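Nitrilotriacetate monooxygenase (Burkholderia pseudomallei, PDB 3SDO) catalyses the monooxygenation of nitrilotriacetate as an FMN-dependent member of the luciferase-like NtaA/SnaA/DszA family. Local coordinates at the interface of chains A and B. Coordinates in Å, arbitrary orientation; residue numbers count along the deposited sequence, not the author numbering. Chains: chain A/B, Nitrilotriacetate monooxygenase.

Contact 1 and contact 2 belong to one two-fold symmetric interface, and the centres of their C-alpha atoms lie about 23 Å apart. They draw on the same elements with the chains exchanged. Helix 106-119 supplies Tyr107 from chain B to contact 1 and residues 111 to 119 from chain A to contact 2, and Ile206 takes part in both. Opposite them lie neighbouring stretches, residues 62-65 and 73-75 in contact 1 and 77-78 and 81-82 in contact 2. Each contact recurs with the chains swapped, which fits a symmetric dimer, although the coordinates alone do not prove that this is the functional form.

Contact 1: the interface of chains A and B. Residues chain A 62-65, 73-75; chain B 107, 204-206.
B:Asn205 lays its side chain against A:Ser62, A:Val65 and A:Phe73. B:Asn205 CB lies 3.4 Å from methyl CG2 of A:Val65, the two side chains passing at a slant, and 3.6 Å from the carbonyl O of A:Phe73. At CB the chain turns so that CG stands between the backbone N and the carbonyl carbon (chi1 63°). OD1 is nearly eclipsed with CA, which directs ND2 away from its own backbone toward chain A.

The amide nitrogen carries the polar contact. B:Asn205 ND2 donates to the carbonyl O of A:Ser62 at 2.9 Å in a bent bond, 130° at the hydrogen; that oxygen lies close to the amide plane, but ND2 sits well above the carbonyl plane, away from the lone pairs. A straighter bond, 163° at the hydrogen, joins B:Asn205 ND2 to water 1 at 3.0 Å. The two acceptors lie in different directions from ND2, consistent with one N-H for each. Water 1 is fixed by A:Ser62 OG at 2.6 Å, by A:Phe73 O at 2.6 Å and by the carbonyl of A:Tyr64.

Flanking contacts are van der Waals: the rim of the B:Tyr107 ring meets the carbonyl and methyl of A:Ala63, CE2 lying 3.9 Å from A:Ala63 CB, and the amide of A:Asn75 rests on the B:Ile206 backbone, CG 3.7 Å from CA. The chain A side combines the loop after strand 56-59 with the end of helix 71-74, while chain B contributes loop 204-206 and the start of helix 106-119.

Contact 2: the interface of chains A and B. Residues chain A 111-112, 115-116, 119, 206; chain B 77-78, 81-82.
The guanidinium of A:Arg111 carries CG of B:Glu78 on one face, 4.2 Å above the plane and over its centre. Two flat groups meet next, the amide of A:Gln112 and the carboxylate of B:Glu78, whose planes are turned 82° apart. A:Gln112 NE2 donates almost straight to B:Glu78 OE2 at 3.0 Å, with the acceptor in the amide plane, yet NE2 approaches from above the carboxylate plane, 66° out of it. The aliphatic CG of A:Gln112 also packs against the carboxylate carbon CD of B:Glu78 at 3.4 Å. The ring of B:Phe77 uses CE1 to meet A:Ile119 CG1 at 3.5 Å, the side chains crossing obliquely, while its CD1 lies near A:Ser115 OG.

Between these flanks sits a pair of hydroxyls. A:Ser115 OG points anti to its backbone N (chi1 -179°), which carries it to B:Ser81 OG at 2.6 Å. A:Ser115 OG also accepts the backbone N of B:Glu78 at 3.1 Å. B:Ser81 OG lies 2.8 Å from B:Glu78 OE1, nearly in line with the carboxylate C-O bond; if its one proton goes to OE1 or to the carbonyl O of B:Glu78, A:Ser115 would be the donor between the serines. B:Glu78 OE1 also takes B:Ser81 N at 2.9 Å, on its syn side.

This last bond is an N-terminal helix cap: B:Glu78 precedes helix 79-87 and its carboxylate folds back onto the first turn, where the helix end may stabilise negative charge. The capped end packs against helix 106-119 of chain A, whose residues 111, 112, 115 and 119 lie along one side of it.

Contact 1: the interface of chains A and B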
# COMPACT_ATOMS: atom_id res chain seq x y z
N SER A 62 -7.48 -0.30 9.49
CA SER A 62 -7.57 0.61 10.62
C SER A 62 -6.28 1.40 10.74
O SER A 62 -5.25 1.00 10.20
CB SER A 62 -7.83 -0.18 11.91
OG SER A 62 -6.77 -1.10 12.18
N ALA A 63 -6.34 2.53 11.45
CA ALA A 63 -5.16 3.36 11.65
C ALA A 63 -5.12 3.93 13.07
O ALA A 63 -4.74 5.08 13.26
CB ALA A 63 -5.11 4.47 10.62
N TYR A 64 -5.49 3.11 14.04
CA TYR A 64 -5.57 3.52 15.45
C TYR A 64 -5.45 2.29 16.33
O TYR A 64 -6.09 1.27 16.06
CB TYR A 64 -6.87 4.27 15.75
CG TYR A 64 -6.90 4.85 17.15
CD1 TYR A 64 -6.02 5.87 17.50
CD2 TYR A 64 -7.80 4.39 18.11
CE1 TYR A 64 -6.03 6.42 18.77
CE2 TYR A 64 -7.81 4.93 19.40
CZ TYR A 64 -6.92 5.95 19.72
OH TYR A 64 -6.88 6.50 20.99
N VAL A 65 -4.63 2.41 17.36
CA VAL A 65 -4.32 1.32 18.28
C VAL A 65 -4.37 1.82 19.69
O VAL A 65 -3.96 2.95 19.96
CB VAL A 65 -2.87 0.80 18.07
CG1 VAL A 65 -2.44 -0.18 19.18
CG2 VAL A 65 -2.75 0.17 16.76
N PHE A 73 -6.11 -5.72 14.92
CA PHE A 73 -5.95 -4.27 14.95
C PHE A 73 -4.60 -3.84 15.56
O PHE A 73 -4.13 -2.73 15.29
CB PHE A 73 -7.10 -3.64 15.70
CG PHE A 73 -8.41 -3.64 14.95
CD1 PHE A 73 -9.11 -4.82 14.71
CD2 PHE A 73 -8.97 -2.43 14.51
CE1 PHE A 73 -10.35 -4.81 14.02
CE2 PHE A 73 -10.20 -2.41 13.82
CZ PHE A 73 -10.88 -3.60 13.56
N LEU A 74 -3.98 -4.69 16.38
CA LEU A 74 -2.67 -4.38 16.98
C LEU A 74 -1.54 -4.45 15.95
O LEU A 74 -0.56 -3.73 16.05
CB LEU A 74 -2.36 -5.33 18.15
CG LEU A 74 -3.16 -5.14 19.44
CD1 LEU A 74 -2.98 -6.34 20.36
CD2 LEU A 74 -2.75 -3.84 20.15
N ASN A 75 -1.69 -5.30 14.94
CA ASN A 75 -0.63 -5.51 13.94
C ASN A 75 -1.22 -6.12 12.69
O ASN A 75 -1.75 -7.24 12.72
CB ASN A 75 0.49 -6.41 14.51
CG ASN A 75 1.87 -5.77 14.43
OD1 ASN A 75 2.71 -6.14 13.60
ND2 ASN A 75 2.12 -4.83 15.32
N TYR B 107 2.02 9.26 9.74
CA TYR B 107 1.45 7.95 10.13
C TYR B 107 1.27 7.05 8.91
O TYR B 107 1.56 5.85 8.98
CB TYR B 107 0.15 8.12 10.92
CG TYR B 107 -0.24 6.91 11.72
CD1 TYR B 107 0.25 6.73 13.02
CD2 TYR B 107 -1.13 5.95 11.21
CE1 TYR B 107 -0.10 5.65 13.77
CE2 TYR B 107 -1.48 4.84 11.97
CZ TYR B 107 -0.97 4.70 13.26
OH TYR B 107 -1.30 3.62 14.06
N LEU B 204 1.94 2.94 16.29
CA LEU B 204 1.78 2.36 14.95
C LEU B 204 1.17 0.97 15.09
O LEU B 204 1.40 0.29 16.10
CB LEU B 204 3.15 2.26 14.25
CG LEU B 204 3.18 2.07 12.73
CD1 LEU B 204 2.45 3.24 12.03
CD2 LEU B 204 4.61 1.93 12.18
N ASN B 205 0.39 0.56 14.10
CA ASN B 205 -0.21 -0.77 14.07
C ASN B 205 0.51 -1.77 13.16
O ASN B 205 -0.10 -2.62 12.51
CB ASN B 205 -1.68 -0.68 13.70
CG ASN B 205 -1.90 -0.13 12.33
OD1 ASN B 205 -0.96 0.26 11.64
ND2 ASN B 205 -3.16 -0.09 11.92
N ILE B 206 1.84 -1.67 13.14
CA ILE B 206 2.64 -2.68 12.48
C ILE B 206 4.01 -2.70 13.10
O ILE B 206 4.54 -1.67 13.52
CB ILE B 206 2.66 -2.47 10.95
CG1 ILE B 206 3.39 -3.61 10.25
CG2 ILE B 206 3.29 -1.09 10.56
CD1 ILE B 206 3.34 -3.47 8.72
O HOH W 1 -5.14 -0.68 14.11

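Contact 2: the interface of chains A and B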
# COMPACT_ATOMS: atom_id res chain seq x y z
N ARG A 111 -3.23 8.15 -7.14
CA ARG A 111 -2.00 7.55 -7.67
C ARG A 111 -1.79 6.14 -7.17
O ARG A 111 -1.43 5.27 -7.95
CB ARG A 111 -0.76 8.37 -7.29
CG ARG A 111 -0.59 9.72 -7.98
CD ARG A 111 0.78 10.30 -7.68
NE ARG A 111 1.85 9.55 -8.33
CZ ARG A 111 3.09 9.41 -7.86
NH1 ARG A 111 3.45 9.94 -6.69
NH2 ARG A 111 3.97 8.72 -8.56
N GLN A 112 -2.00 5.91 -5.88
CA GLN A 112 -1.67 4.63 -5.30
C GLN A 112 -2.64 3.57 -5.79
O GLN A 112 -2.20 2.51 -6.23
CB GLN A 112 -1.58 4.68 -3.76
CG GLN A 112 -0.40 5.49 -3.28
CD GLN A 112 -0.14 5.36 -1.79
OE1 GLN A 112 -1.07 5.29 -0.99
NE2 GLN A 112 1.13 5.31 -1.42
N SER A 115 -2.03 2.93 -9.62
CA SER A 115 -0.81 2.17 -9.83
C SER A 115 -1.07 0.69 -9.53
O SER A 115 -0.67 -0.18 -10.30
CB SER A 115 0.34 2.78 -8.99
OG SER A 115 1.58 2.11 -9.15
N LEU A 116 -1.75 0.41 -8.42
CA LEU A 116 -2.21 -0.96 -8.15
C LEU A 116 -3.05 -1.49 -9.32
O LEU A 116 -2.85 -2.63 -9.78
CB LEU A 116 -2.99 -1.02 -6.83
CG LEU A 116 -3.76 -2.30 -6.48
CD1 LEU A 116 -2.76 -3.47 -6.24
CD2 LEU A 116 -4.70 -2.07 -5.26
N ILE A 119 -0.70 -2.16 -12.43
CA ILE A 119 0.18 -3.30 -12.18
C ILE A 119 -0.60 -4.61 -12.27
O ILE A 119 -0.10 -5.61 -12.81
CB ILE A 119 0.88 -3.20 -10.81
CG1 ILE A 119 1.91 -2.07 -10.84
CG2 ILE A 119 1.53 -4.57 -10.44
CD1 ILE A 119 2.40 -1.57 -9.44
N ILE A 206 -0.38 9.22 -13.94
CA ILE A 206 -0.49 7.81 -14.33
C ILE A 206 -1.79 7.62 -15.10
O ILE A 206 -2.80 8.31 -14.86
CB ILE A 206 -0.39 6.88 -13.12
CG1 ILE A 206 -0.34 5.42 -13.58
CG2 ILE A 206 -1.56 7.14 -12.15
CD1 ILE A 206 -0.01 4.43 -12.44
N PHE B 77 4.72 4.78 -12.45
CA PHE B 77 4.08 4.05 -11.38
C PHE B 77 4.26 4.88 -10.10
O PHE B 77 5.09 5.79 -10.05
CB PHE B 77 4.71 2.66 -11.18
CG PHE B 77 4.34 1.66 -12.26
CD1 PHE B 77 3.04 1.17 -12.36
CD2 PHE B 77 5.29 1.20 -13.14
CE1 PHE B 77 2.71 0.26 -13.33
CE2 PHE B 77 4.97 0.27 -14.12
CZ PHE B 77 3.67 -0.20 -14.23
N GLU B 78 3.49 4.55 -9.08
CA GLU B 78 3.67 5.14 -7.76
C GLU B 78 4.61 4.22 -6.95
O GLU B 78 4.56 3.01 -7.13
CB GLU B 78 2.29 5.31 -7.11
CG GLU B 78 2.27 5.89 -5.73
CD GLU B 78 2.61 4.88 -4.67
OE1 GLU B 78 2.37 3.67 -4.92
OE2 GLU B 78 3.13 5.30 -3.60
N SER B 81 3.40 1.06 -4.27
CA SER B 81 2.78 -0.05 -5.00
C SER B 81 3.79 -0.77 -5.87
O SER B 81 3.89 -1.99 -5.84
CB SER B 81 1.59 0.43 -5.83
OG SER B 81 1.94 1.49 -6.64
N LEU B 82 4.61 -0.02 -6.61
CA LEU B 82 5.61 -0.64 -7.46
C LEU B 82 6.62 -1.44 -6.65
O LEU B 82 6.94 -2.58 -7.00
CB LEU B 82 6.34 0.44 -8.29
CG LEU B 82 7.43 -0.09 -9.21
CD1 LEU B 82 6.86 -1.07 -10.23
CD2 LEU B 82 8.19 1.07 -9.90